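Local atomic coordinates of glideosome-associated protein 50 (Plasmodium falciparum 3D7, PDB entry 3TGH), a protein that serves as a membrane-bound component of the glideosome, the parasite's gliding and host-cell invasion machinery, probably helping to assemble it and fix it to the inner membrane complex. Residues 205-210 against 232-237; 257-262 against 270-275; 197-202 against 211-216; 6-11 against 228-233; 42-47 against 78-83. One frame throughout, in Å; residues are numbered along the deposited sequence.

Four of the five contacts gather about the cobalt side of a metallophosphoesterase fold; contact 2 lies further out. Contact 4 lies deepest, about 4 Å from the centre of the chain, where strands 4-8 and 228-231 of the two sheets face each other. It shares Gly-232 and the cobalt ligand His-233 with contact 1, and the two centres are about 11 Å apart. Contact 3 joins both through Asp-198, whose O accepts from Gly-232 N at 2.9 Å. Contact 5 reaches the site from the other sheet, with Thr-82 OG1 3.3 Å from His-233 CE1. Contact 2, about 19 Å from the centre of the chain, is tied to contact 1 by Met-237 N and Ser-271 O at 2.7 Å.

Contact 1 (205-210 against 232-237); sequences GYSRGS and GHDNNM. With CO (cobalt (II) ion), chain G.
Beside the cobalt site, Ser-207 and Asp-234 join the loop before helix 211-216 to the loop that supplies the metal ligand His-233. The Asp-234 carboxylate takes two bonds from this one serine. Ser-207 N donates to Asp-234 OD1 at 2.8 Å, while Ser-207 OG donates to Asp-234 OD2 at 2.7 Å. Both donors come from the syn sides of the carboxylate oxygens, but stand 30° and 23° out of its plane. Serine suits the place because its hydroxyl lies between the backbone N and the carbonyl carbon (chi1 78°), close enough to its own N-H for both to serve one carboxylate. The same OG accepts from Gly-209 N at 3.1 Å, closing an ST turn, and also bonds Gln-199 NE2; three partners therefore fix the hydroxyl. Asp-234 OD2 has a second partner in Ser-203 OG. Gly-205, having no side chain, brings its CA within 3.6 Å of Asn-236 OD1 and starts the type I turn that presents Ser-207. One residue before Asp-234, the imidazole of His-233 binds the cobalt through NE2 at 2.2 Å; four waters are the metal's other ligands. Its ND1 is held by Asp-198 OD2, a second-shell bond that orients the ring. Downstream, Ser-210 caps helix 211-216 and pairs through its backbone with Ile-201, whereas Met-237 opens strand 237-242, bonded to Ser-271 at the end of strand 267-271.

Contact 2 (257-262 against 270-275); sequences QGKSGM and FSSDIG
Lys-259 NZ donates to Ser-272 OG at 3.1 Å, the hydrogen bond that links these two segments. NZ also lies 3.0 Å from Ser-272 N, but both atoms are donors. A bend at chi2 (62°) swings CD of the lysine over to the serine, and the rest of the chain runs extended. Its aliphatic part passes Phe-270 in the opposite direction, with Lys-259 CG 4.0 Å from Phe-270 CE2. Long and flexible, lysine can lay methylenes against an aromatic ring while keeping its ammonium for a polar partner. Gly-258 O meets the same ring at its edge, near the plane, 3.8 Å from Phe-270 CZ. Lys-259 O, also beside this ring, is buried with no hydrogen-bond partner. Ser-272 CB lies 3.4 Å from Gln-257 O, and its short hydroxyl turns to the lysine. Asp-273 OD1, 4.6 Å from Lys-259 NZ, is too far for a salt bridge; its OD2 bonds Ser-292 OG, and OD1 makes a weak, long ion pair with Lys-294 NZ. Ser-271 OG accepts from Asp-273 N at 3.1 Å. This ST turn ends strand 267-271 at the margin of one of the two sheets of the metallophosphoesterase fold.

Contact 3 (197-202 against 211-216); sequences GDQPIY and SYLAYY
With chi1 at -66°, Ile-201 sets CG1 beside its backbone N and leaves CG2 beside the carbonyl carbon, and this fork meets two successive residues of helix 211-216. CG1 touches Leu-213 CB at 3.8 Å, while Ile-201 CG2 lies 4.0 Å from Ala-214 CB. The beta-branch of isoleucine supplies both prongs, and the small alanine lets the helix backbone come near. CG2 also stands 3.8 Å above the centre of the Tyr-202 ring, which covers it from its own segment. Leu-213 reaches further, its CD1 lying 3.5 Å from Gln-199 O, which accepts from Tyr-229 OH. Gln-199 holds CG anti to its backbone N (chi1 173°), beside that leucine methyl, and a bend at chi2 turns CD back. Its NE2 donates to Pro-200 O at 2.9 Å, nearly straight (168°) and on a carbonyl lone pair. The glutamine side chain comes within about 4 Å of the cobalt (nearest atoms). In the metallophosphoesterase fold this is the loop after strand 192-196 packing on helix 211-216. Leu-221 of helix 218-223 also touches Ile-201, and Tyr-212 packs on His-172 of helix 169-189, a ligand of the other metal.

Contact 4 (6-11 against 228-233); sequences FASLGD and LYISGH. With CO (cobalt (II) ion), chain G.
Phe-6 and Ile-230 meet tip to tip between the two sheets of the metallophosphoesterase fold, where strand 4-8 faces strand 228-231. The touching parts run nearly parallel, 14° apart, with Ser-8 CA and Ile-230 CA, the nearest such pair, 8.2 Å from each other; side chains fill the gap. Phe-6 CG lies between the backbone N and the carbonyl carbon (chi1 71°). Ile-230 CD1 comes to the edge of the phenyl ring, 4.1 Å from Phe-6 CE1, and lies 3.8 Å from Ser-8 OG. Isoleucine and phenylalanine suit this buried, apolar interior, while the serine hydroxyl is satisfied by His-279 NE2 on strand 275-282. Packing gives way to polar contacts at the C-terminal ends of the strands, where Gly-10 and Asp-11 probably correspond to the first metal-binding aspartate motif of active relatives. Here the cobalt has no bond to Asp-11. The carboxylate instead takes His-233 N on its OD2 at 2.8 Å, from the syn side and 26° out of plane, and so secures the backbone of the metal ligand. Gly-232, lacking a side chain, allows its CA to lie 3.5 Å from Asp-11 OD2. The other oxygen, OD1, accepts from Ser-43 N. At this looser, polar end the one water between the segments, water 5, is held weakly, donating to Asp-11 OD1 at 2.9 Å and to His-233 O at 3.4 Å.

Contact 5 (42-47 against 78-83); sequences GSNFID and TVLGTR
Ser-43 and Arg-83 meet where two loops of the metallophosphoesterase fold, following strands 37-40 and 75-78, come together beside the metal site. The loops probably correspond to the family's second aspartate motif (GD) and its GNH motif, with Ser-43 where relatives have Asp and Arg-83 where they have His. The backbones come very close, with Ser-43 CA 3.8 Å from Gly-81 CA. Glycine suits that approach, since its bare CA can also lie 3.2 Å from Ser-43 OG. The same hydroxyl accepts from Arg-83 N at 3.2 Å, a place where a small polar side chain can serve an N-H. Further back, Asn-44 and Thr-78 reach toward each other tip to tip: Thr-78 OG1 donates to Asn-44 OD1, on a lone pair in the amide plane, at a short 2.5 Å. The amide's ND2 is held by Gln-92 OE1 of helix 89-97, which helps fix how the group is turned. At the exposed end, Arg-83 curls at chi2 and chi3, the second of these (-65°) placing NE toward the opposite loop. NE donates to Ile-46 O at 2.6 Å, almost straight (165°) and within the guanidinium plane, and NH2 adds a weak bond to the same oxygen. Arginine thus brings two donors to one carbonyl. NH2 also makes a long salt bridge to Asp-47 OD1 at 3.7 Å, carboxylate and guanidinium planes 54° apart. Water 6 donates to both Ile-46 O, at 2.9 Å, and Arg-83 O.

Contact 1 (205-210 against 232-237)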
# COMPACT_ATOMS: atom_id res chain seq x y z
N GLY A 205 -13.09 8.24 8.15
CA GLY A 205 -13.20 9.16 7.01
C GLY A 205 -14.48 8.97 6.21
O GLY A 205 -15.39 8.25 6.64
N TYR A 206 -14.53 9.59 5.04
CA TYR A 206 -15.79 9.73 4.27
C TYR A 206 -16.50 8.41 3.96
O TYR A 206 -17.71 8.30 4.14
CB TYR A 206 -15.54 10.51 2.98
CG TYR A 206 -16.80 10.80 2.20
CD1 TYR A 206 -17.73 11.72 2.67
CD2 TYR A 206 -17.07 10.16 1.00
CE1 TYR A 206 -18.90 11.99 1.97
CE2 TYR A 206 -18.24 10.42 0.28
CZ TYR A 206 -19.14 11.34 0.77
OH TYR A 206 -20.29 11.61 0.07
N SER A 207 -15.75 7.41 3.51
CA SER A 207 -16.34 6.12 3.13
C SER A 207 -16.92 5.37 4.33
O SER A 207 -17.80 4.54 4.17
CB SER A 207 -15.31 5.23 2.43
OG SER A 207 -14.41 4.64 3.36
N ARG A 208 -16.39 5.65 5.52
CA ARG A 208 -16.73 4.93 6.75
C ARG A 208 -16.34 3.45 6.74
O ARG A 208 -16.84 2.65 7.54
CB ARG A 208 -18.22 5.11 7.11
CG ARG A 208 -18.53 6.48 7.66
CD ARG A 208 -18.13 6.56 9.12
NE ARG A 208 -17.75 7.90 9.54
CZ ARG A 208 -17.28 8.21 10.75
NH1 ARG A 208 -17.13 7.26 11.67
NH2 ARG A 208 -16.97 9.46 11.04
N GLY A 209 -15.40 3.08 5.86
CA GLY A 209 -14.96 1.70 5.76
C GLY A 209 -15.82 0.89 4.81
O GLY A 209 -16.57 1.44 4.01
N SER A 210 -15.71 -0.43 4.94
CA SER A 210 -16.42 -1.37 4.07
C SER A 210 -16.85 -2.60 4.86
O SER A 210 -16.02 -3.43 5.21
CB SER A 210 -15.51 -1.79 2.91
OG SER A 210 -16.14 -2.76 2.09
N GLY A 232 -5.99 3.70 1.41
CA GLY A 232 -6.11 5.11 1.08
C GLY A 232 -7.58 5.41 0.91
O GLY A 232 -8.37 5.14 1.81
N HIS A 233 -7.94 5.96 -0.25
CA HIS A 233 -9.33 6.19 -0.65
C HIS A 233 -9.96 7.36 0.08
O HIS A 233 -10.38 8.32 -0.54
CB HIS A 233 -10.18 4.93 -0.48
CG HIS A 233 -11.45 4.96 -1.27
ND1 HIS A 233 -11.56 4.40 -2.52
CD2 HIS A 233 -12.65 5.51 -0.98
CE1 HIS A 233 -12.79 4.59 -2.97
NE2 HIS A 233 -13.47 5.27 -2.06
N ASP A 234 -10.03 7.25 1.40
CA ASP A 234 -10.40 8.39 2.24
C ASP A 234 -9.19 9.31 2.37
O ASP A 234 -8.09 8.87 2.69
CB ASP A 234 -10.90 7.91 3.60
CG ASP A 234 -12.25 7.22 3.52
OD1 ASP A 234 -13.05 7.59 2.63
OD2 ASP A 234 -12.53 6.32 4.34
N ASN A 235 -9.41 10.60 2.10
CA ASN A 235 -8.32 11.56 1.99
C ASN A 235 -7.95 12.14 3.35
O ASN A 235 -8.16 13.32 3.63
CB ASN A 235 -8.66 12.66 0.99
CG ASN A 235 -9.00 12.12 -0.38
OD1 ASN A 235 -10.00 12.50 -0.97
ND2 ASN A 235 -8.17 11.20 -0.88
N ASN A 236 -7.39 11.27 4.18
CA ASN A 236 -6.97 11.61 5.53
C ASN A 236 -5.93 10.62 6.00
O ASN A 236 -5.57 9.67 5.27
CB ASN A 236 -8.18 11.64 6.48
CG ASN A 236 -8.91 10.31 6.55
OD1 ASN A 236 -9.94 10.12 5.92
ND2 ASN A 236 -8.37 9.38 7.34
N MET A 237 -5.41 10.85 7.20
CA MET A 237 -4.53 9.89 7.85
C MET A 237 -5.24 9.37 9.09
O MET A 237 -5.95 10.12 9.76
CB MET A 237 -3.19 10.55 8.21
CG MET A 237 -2.37 10.94 6.99
SD MET A 237 -0.73 11.66 7.35
CE MET A 237 -1.17 12.95 8.49
CO CO G . -15.65 5.37 -2.11
O HOH W 1 -15.65 6.43 -3.82
O HOH W 2 -15.79 3.60 -3.80
O HOH W 3 -15.81 7.16 -0.68
O HOH W 4 -15.98 3.63 -0.49

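Contact 2 (257-262 against 270-275)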
# COMPACT_ATOMS: atom_id res chain seq x y z
N GLN A 257 -9.83 15.79 3.03
CA GLN A 257 -11.24 15.97 3.38
C GLN A 257 -11.31 15.88 4.90
O GLN A 257 -10.66 15.02 5.51
CB GLN A 257 -12.14 14.96 2.67
CG GLN A 257 -11.80 13.51 2.91
CD GLN A 257 -12.39 12.55 1.87
OE1 GLN A 257 -12.22 11.34 1.98
NE2 GLN A 257 -13.07 13.09 0.86
N GLY A 258 -12.09 16.79 5.49
CA GLY A 258 -12.03 17.13 6.91
C GLY A 258 -12.25 16.00 7.90
O GLY A 258 -12.16 14.83 7.55
N LYS A 259 -12.56 16.36 9.15
CA LYS A 259 -12.58 15.37 10.24
C LYS A 259 -13.73 14.34 10.19
O LYS A 259 -13.65 13.31 10.87
CB LYS A 259 -12.54 16.08 11.61
CG LYS A 259 -11.17 16.05 12.29
CD LYS A 259 -10.08 16.77 11.49
CE LYS A 259 -8.72 16.60 12.16
NZ LYS A 259 -7.58 17.07 11.32
N SER A 260 -14.76 14.62 9.40
CA SER A 260 -15.94 13.74 9.27
C SER A 260 -16.75 13.73 10.57
O SER A 260 -16.54 14.58 11.44
CB SER A 260 -15.52 12.32 8.88
OG SER A 260 -16.64 11.56 8.44
N GLY A 261 -17.67 12.78 10.69
CA GLY A 261 -18.52 12.65 11.88
C GLY A 261 -17.80 12.06 13.08
O GLY A 261 -16.67 12.44 13.39
N MET A 262 -18.46 11.13 13.76
CA MET A 262 -17.94 10.55 15.00
C MET A 262 -16.83 9.52 14.71
O MET A 262 -17.00 8.65 13.87
CB MET A 262 -19.07 9.89 15.80
CG MET A 262 -20.20 10.86 16.19
SD MET A 262 -21.60 10.06 17.01
CE MET A 262 -22.74 11.44 17.17
N PHE A 270 -6.36 10.49 14.19
CA PHE A 270 -6.96 10.90 12.92
C PHE A 270 -6.49 12.31 12.58
O PHE A 270 -6.48 13.19 13.45
CB PHE A 270 -8.49 10.88 13.01
CG PHE A 270 -9.17 11.26 11.73
CD1 PHE A 270 -9.70 10.29 10.89
CD2 PHE A 270 -9.29 12.60 11.36
CE1 PHE A 270 -10.34 10.63 9.71
CE2 PHE A 270 -9.92 12.95 10.18
CZ PHE A 270 -10.44 11.96 9.34
N SER A 271 -6.15 12.54 11.32
CA SER A 271 -5.83 13.87 10.83
C SER A 271 -6.25 14.04 9.37
O SER A 271 -6.04 13.14 8.56
CB SER A 271 -4.33 14.14 10.95
OG SER A 271 -4.00 15.43 10.45
N SER A 272 -6.82 15.19 9.05
CA SER A 272 -7.18 15.52 7.68
C SER A 272 -6.00 16.18 6.95
O SER A 272 -6.13 16.52 5.77
CB SER A 272 -8.41 16.44 7.65
OG SER A 272 -8.14 17.66 8.31
N ASP A 273 -4.86 16.36 7.62
CA ASP A 273 -3.68 16.97 7.02
C ASP A 273 -3.21 16.20 5.78
O ASP A 273 -3.25 14.97 5.76
CB ASP A 273 -2.51 17.04 8.01
CG ASP A 273 -2.69 18.11 9.08
OD1 ASP A 273 -3.82 18.63 9.24
OD2 ASP A 273 -1.69 18.42 9.75
N ILE A 274 -2.75 16.93 4.77
CA ILE A 274 -2.04 16.35 3.64
C ILE A 274 -0.70 15.86 4.17
O ILE A 274 -0.03 16.57 4.91
CB ILE A 274 -1.88 17.38 2.50
CG1 ILE A 274 -3.23 17.60 1.82
CG2 ILE A 274 -0.85 16.92 1.46
CD1 ILE A 274 -3.27 18.77 0.87
N GLY A 275 -0.35 14.62 3.82
CA GLY A 275 0.85 14.02 4.37
C GLY A 275 1.14 12.62 3.87
O GLY A 275 0.70 12.23 2.79

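Contact 3 (197-202 against 211-216)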
# COMPACT_ATOMS: atom_id res chain seq x y z
N GLY A 197 -3.77 -1.70 -0.03
CA GLY A 197 -4.91 -1.65 -0.94
C GLY A 197 -5.49 -0.26 -1.02
O GLY A 197 -4.94 0.70 -0.45
N ASP A 198 -6.61 -0.14 -1.72
CA ASP A 198 -7.28 1.16 -1.90
C ASP A 198 -8.31 1.41 -0.77
O ASP A 198 -8.15 2.31 0.05
CB ASP A 198 -7.93 1.23 -3.28
CG ASP A 198 -8.80 2.47 -3.46
OD1 ASP A 198 -8.42 3.55 -2.96
OD2 ASP A 198 -9.85 2.37 -4.12
N GLN A 199 -9.37 0.60 -0.74
CA GLN A 199 -10.48 0.79 0.18
C GLN A 199 -10.18 0.26 1.59
O GLN A 199 -9.85 -0.91 1.76
CB GLN A 199 -11.74 0.11 -0.39
CG GLN A 199 -12.94 0.08 0.53
CD GLN A 199 -13.49 1.45 0.83
OE1 GLN A 199 -13.82 2.21 -0.09
NE2 GLN A 199 -13.62 1.78 2.11
N PRO A 200 -10.33 1.12 2.62
CA PRO A 200 -10.20 0.63 4.00
C PRO A 200 -11.34 -0.28 4.43
O PRO A 200 -12.47 -0.15 3.96
CB PRO A 200 -10.22 1.91 4.85
CG PRO A 200 -10.68 2.98 3.97
CD PRO A 200 -10.42 2.59 2.56
N ILE A 201 -11.03 -1.20 5.35
CA ILE A 201 -12.02 -1.98 6.05
C ILE A 201 -12.67 -1.09 7.11
O ILE A 201 -13.90 -1.02 7.21
CB ILE A 201 -11.39 -3.21 6.73
CG1 ILE A 201 -10.85 -4.18 5.67
CG2 ILE A 201 -12.41 -3.90 7.65
CD1 ILE A 201 -9.89 -5.23 6.24
N TYR A 202 -11.84 -0.40 7.88
CA TYR A 202 -12.30 0.49 8.95
C TYR A 202 -11.76 1.89 8.70
O TYR A 202 -10.58 2.06 8.39
CB TYR A 202 -11.80 0.00 10.31
CG TYR A 202 -12.36 -1.33 10.76
CD1 TYR A 202 -13.73 -1.60 10.71
CD2 TYR A 202 -11.51 -2.31 11.27
CE1 TYR A 202 -14.23 -2.82 11.14
CE2 TYR A 202 -12.01 -3.53 11.70
CZ TYR A 202 -13.36 -3.78 11.64
OH TYR A 202 -13.84 -4.99 12.07
N SER A 211 -18.16 -2.73 5.12
CA SER A 211 -18.67 -3.94 5.78
C SER A 211 -18.43 -5.19 4.93
O SER A 211 -18.19 -6.28 5.46
CB SER A 211 -20.16 -3.79 6.14
OG SER A 211 -20.96 -3.52 4.99
N TYR A 212 -18.47 -5.02 3.61
CA TYR A 212 -18.13 -6.10 2.68
C TYR A 212 -16.72 -6.64 2.92
O TYR A 212 -16.53 -7.85 3.05
CB TYR A 212 -18.27 -5.60 1.24
CG TYR A 212 -17.93 -6.64 0.19
CD1 TYR A 212 -16.66 -6.68 -0.37
CD2 TYR A 212 -18.87 -7.56 -0.25
CE1 TYR A 212 -16.33 -7.61 -1.33
CE2 TYR A 212 -18.55 -8.51 -1.23
CZ TYR A 212 -17.27 -8.52 -1.76
OH TYR A 212 -16.92 -9.43 -2.72
N LEU A 213 -15.73 -5.75 2.98
CA LEU A 213 -14.36 -6.18 3.27
C LEU A 213 -14.25 -6.67 4.72
O LEU A 213 -13.51 -7.60 5.00
CB LEU A 213 -13.34 -5.08 2.97
CG LEU A 213 -13.18 -4.67 1.49
CD1 LEU A 213 -12.15 -3.54 1.38
CD2 LEU A 213 -12.79 -5.87 0.62
N ALA A 214 -15.00 -6.06 5.64
CA ALA A 214 -15.05 -6.56 7.02
C ALA A 214 -15.53 -8.01 7.09
O ALA A 214 -15.03 -8.79 7.90
CB ALA A 214 -15.95 -5.67 7.90
N TYR A 215 -16.49 -8.37 6.25
CA TYR A 215 -17.02 -9.74 6.26
C TYR A 215 -16.14 -10.74 5.52
O TYR A 215 -15.97 -11.87 5.97
CB TYR A 215 -18.44 -9.78 5.69
CG TYR A 215 -19.11 -11.12 5.91
CD1 TYR A 215 -19.75 -11.42 7.11
CD2 TYR A 215 -19.09 -12.10 4.92
CE1 TYR A 215 -20.37 -12.66 7.32
CE2 TYR A 215 -19.70 -13.34 5.11
CZ TYR A 215 -20.34 -13.61 6.31
OH TYR A 215 -20.94 -14.84 6.50
N TYR A 216 -15.58 -10.33 4.37
CA TYR A 216 -14.83 -11.25 3.51
C TYR A 216 -13.31 -11.14 3.60
O TYR A 216 -12.62 -12.16 3.50
CB TYR A 216 -15.23 -11.08 2.04
CG TYR A 216 -16.64 -11.54 1.76
CD1 TYR A 216 -16.97 -12.90 1.81
CD2 TYR A 216 -17.65 -10.64 1.46
CE1 TYR A 216 -18.26 -13.33 1.56
CE2 TYR A 216 -18.95 -11.06 1.21
CZ TYR A 216 -19.25 -12.42 1.27
OH TYR A 216 -20.54 -12.85 1.02

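Contact 4 (6-11 against 228-233)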
# COMPACT_ATOMS: atom_id res chain seq x y z
N PHE A 6 10.36 1.86 4.92
CA PHE A 6 9.61 2.17 3.72
C PHE A 6 8.62 3.29 4.01
O PHE A 6 8.32 3.57 5.16
CB PHE A 6 8.94 0.90 3.15
CG PHE A 6 7.79 0.38 3.95
CD1 PHE A 6 6.49 0.74 3.63
CD2 PHE A 6 7.99 -0.49 5.02
CE1 PHE A 6 5.40 0.25 4.35
CE2 PHE A 6 6.91 -0.99 5.76
CZ PHE A 6 5.62 -0.61 5.42
N ALA A 7 8.19 3.96 2.95
CA ALA A 7 7.22 5.04 3.06
C ALA A 7 5.94 4.66 2.35
O ALA A 7 5.95 3.83 1.44
CB ALA A 7 7.79 6.34 2.47
N SER A 8 4.83 5.25 2.78
CA SER A 8 3.52 5.07 2.15
C SER A 8 3.00 6.42 1.69
O SER A 8 3.04 7.39 2.45
CB SER A 8 2.51 4.48 3.14
OG SER A 8 2.82 3.14 3.48
N LEU A 9 2.52 6.47 0.45
CA LEU A 9 1.96 7.68 -0.16
C LEU A 9 0.71 7.30 -0.96
O LEU A 9 0.78 6.50 -1.89
CB LEU A 9 3.00 8.31 -1.10
CG LEU A 9 2.54 9.60 -1.78
CD1 LEU A 9 2.50 10.76 -0.78
CD2 LEU A 9 3.45 9.92 -2.97
N GLY A 10 -0.44 7.86 -0.61
CA GLY A 10 -1.70 7.44 -1.25
C GLY A 10 -2.49 8.57 -1.88
O GLY A 10 -2.45 9.70 -1.41
N ASP A 11 -3.19 8.25 -2.97
CA ASP A 11 -4.11 9.19 -3.63
C ASP A 11 -3.43 10.52 -3.97
O ASP A 11 -3.96 11.60 -3.71
CB ASP A 11 -5.33 9.39 -2.75
CG ASP A 11 -6.11 8.10 -2.54
OD1 ASP A 11 -6.88 7.72 -3.45
OD2 ASP A 11 -5.96 7.46 -1.49
N LEU A 228 -0.32 -5.02 9.59
CA LEU A 228 -0.85 -3.76 9.08
C LEU A 228 -1.67 -3.97 7.81
O LEU A 228 -1.23 -4.69 6.90
CB LEU A 228 0.29 -2.82 8.68
CG LEU A 228 0.91 -1.81 9.63
CD1 LEU A 228 1.35 -2.43 10.93
CD2 LEU A 228 2.07 -1.14 8.91
N TYR A 229 -2.83 -3.33 7.73
CA TYR A 229 -3.50 -3.14 6.45
C TYR A 229 -3.47 -1.64 6.16
O TYR A 229 -4.07 -0.85 6.88
CB TYR A 229 -4.95 -3.66 6.45
CG TYR A 229 -5.70 -3.34 5.16
CD1 TYR A 229 -5.14 -3.63 3.92
CD2 TYR A 229 -6.94 -2.72 5.18
CE1 TYR A 229 -5.79 -3.33 2.74
CE2 TYR A 229 -7.62 -2.42 3.99
CZ TYR A 229 -7.03 -2.72 2.78
OH TYR A 229 -7.67 -2.43 1.60
N ILE A 230 -2.71 -1.27 5.13
CA ILE A 230 -2.52 0.12 4.73
C ILE A 230 -3.41 0.42 3.53
O ILE A 230 -3.32 -0.24 2.49
CB ILE A 230 -1.04 0.42 4.37
CG1 ILE A 230 -0.10 -0.04 5.49
CG2 ILE A 230 -0.87 1.92 4.03
CD1 ILE A 230 1.41 0.05 5.14
N SER A 231 -4.30 1.40 3.68
CA SER A 231 -5.24 1.76 2.63
C SER A 231 -5.23 3.26 2.41
O SER A 231 -4.54 4.01 3.11
CB SER A 231 -6.64 1.25 2.99
OG SER A 231 -7.05 1.81 4.22
N GLY A 232 -5.99 3.70 1.41
CA GLY A 232 -6.11 5.11 1.08
C GLY A 232 -7.58 5.41 0.91
O GLY A 232 -8.37 5.14 1.81
N HIS A 233 -7.94 5.96 -0.25
CA HIS A 233 -9.33 6.19 -0.65
C HIS A 233 -9.96 7.36 0.08
O HIS A 233 -10.38 8.32 -0.54
CB HIS A 233 -10.18 4.93 -0.48
CG HIS A 233 -11.45 4.96 -1.27
ND1 HIS A 233 -11.56 4.40 -2.52
CD2 HIS A 233 -12.65 5.51 -0.98
CE1 HIS A 233 -12.79 4.59 -2.97
NE2 HIS A 233 -13.47 5.27 -2.06
CO CO G . -15.65 5.37 -2.11
O HOH W 5 -9.01 9.72 -3.35
O HOH W 1 -15.65 6.43 -3.82
O HOH W 2 -15.79 3.60 -3.80
O HOH W 3 -15.81 7.16 -0.68
O HOH W 4 -15.98 3.63 -0.49

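Contact 5 (42-47 against 78-83)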
# COMPACT_ATOMS: atom_id res chain seq x y z
N GLY A 42 -4.41 3.40 -1.82
CA GLY A 42 -5.38 4.27 -2.46
C GLY A 42 -5.29 4.24 -3.97
O GLY A 42 -4.82 3.25 -4.55
N SER A 43 -5.73 5.31 -4.60
CA SER A 43 -5.57 5.48 -6.05
C SER A 43 -4.21 6.11 -6.36
O SER A 43 -3.55 6.66 -5.48
CB SER A 43 -6.69 6.35 -6.62
OG SER A 43 -7.94 5.69 -6.55
N ASN A 44 -3.82 6.03 -7.62
CA ASN A 44 -2.65 6.75 -8.11
C ASN A 44 -3.06 8.10 -8.67
O ASN A 44 -2.72 9.14 -8.11
CB ASN A 44 -1.92 5.93 -9.18
CG ASN A 44 -1.28 4.68 -8.63
OD1 ASN A 44 -0.62 4.71 -7.59
ND2 ASN A 44 -1.48 3.56 -9.33
N PHE A 45 -3.82 8.08 -9.76
CA PHE A 45 -4.21 9.29 -10.44
C PHE A 45 -5.68 9.57 -10.15
O PHE A 45 -6.55 8.78 -10.50
CB PHE A 45 -3.98 9.17 -11.95
CG PHE A 45 -2.54 9.04 -12.32
CD1 PHE A 45 -1.77 10.16 -12.58
CD2 PHE A 45 -1.95 7.79 -12.41
CE1 PHE A 45 -0.42 10.04 -12.92
CE2 PHE A 45 -0.61 7.66 -12.75
CZ PHE A 45 0.15 8.78 -13.01
N ILE A 46 -5.94 10.72 -9.54
CA ILE A 46 -7.28 11.07 -9.11
C ILE A 46 -8.25 11.19 -10.30
O ILE A 46 -9.42 10.84 -10.17
CB ILE A 46 -7.30 12.35 -8.24
CG1 ILE A 46 -6.39 12.19 -7.01
CG2 ILE A 46 -8.74 12.71 -7.81
CD1 ILE A 46 -6.70 10.97 -6.15
N ASP A 47 -7.76 11.66 -11.44
CA ASP A 47 -8.59 11.74 -12.64
C ASP A 47 -8.27 10.64 -13.66
O ASP A 47 -8.74 10.69 -14.80
CB ASP A 47 -8.45 13.12 -13.29
CG ASP A 47 -9.03 14.23 -12.43
OD1 ASP A 47 -10.13 14.05 -11.85
OD2 ASP A 47 -8.39 15.30 -12.33
N THR A 78 2.93 -0.09 -6.29
CA THR A 78 1.62 0.53 -6.28
C THR A 78 0.49 -0.43 -6.63
O THR A 78 0.71 -1.56 -7.06
CB THR A 78 1.59 1.78 -7.16
OG1 THR A 78 0.38 2.50 -6.89
CG2 THR A 78 1.67 1.43 -8.63
N VAL A 79 -0.73 0.02 -6.35
CA VAL A 79 -1.95 -0.67 -6.75
C VAL A 79 -2.90 0.38 -7.31
O VAL A 79 -2.68 1.58 -7.15
CB VAL A 79 -2.66 -1.33 -5.55
CG1 VAL A 79 -1.83 -2.47 -4.99
CG2 VAL A 79 -2.96 -0.30 -4.46
N LEU A 80 -3.95 -0.10 -7.96
CA LEU A 80 -4.99 0.77 -8.47
C LEU A 80 -6.06 0.99 -7.42
O LEU A 80 -6.39 0.10 -6.62
CB LEU A 80 -5.64 0.17 -9.71
CG LEU A 80 -5.09 0.61 -11.07
CD1 LEU A 80 -3.62 1.01 -11.09
CD2 LEU A 80 -5.44 -0.38 -12.14
N GLY A 81 -6.65 2.18 -7.45
CA GLY A 81 -7.86 2.46 -6.71
C GLY A 81 -8.98 2.78 -7.68
O GLY A 81 -8.81 2.74 -8.90
N THR A 82 -10.15 3.10 -7.14
CA THR A 82 -11.33 3.29 -7.97
C THR A 82 -11.17 4.40 -8.99
O THR A 82 -11.73 4.32 -10.08
CB THR A 82 -12.59 3.54 -7.12
OG1 THR A 82 -12.37 4.66 -6.27
CG2 THR A 82 -12.90 2.31 -6.28
N ARG A 83 -10.41 5.44 -8.64
CA ARG A 83 -10.16 6.55 -9.56
C ARG A 83 -9.34 6.13 -10.79
O ARG A 83 -9.51 6.69 -11.87
CB ARG A 83 -9.44 7.70 -8.85
CG ARG A 83 -10.14 8.25 -7.60
CD ARG A 83 -11.52 8.82 -7.87
NE ARG A 83 -11.46 10.01 -8.73
CZ ARG A 83 -12.46 10.89 -8.87
NH1 ARG A 83 -13.61 10.75 -8.22
NH2 ARG A 83 -12.29 11.93 -9.68
O HOH W 6 -10.75 9.20 -12.22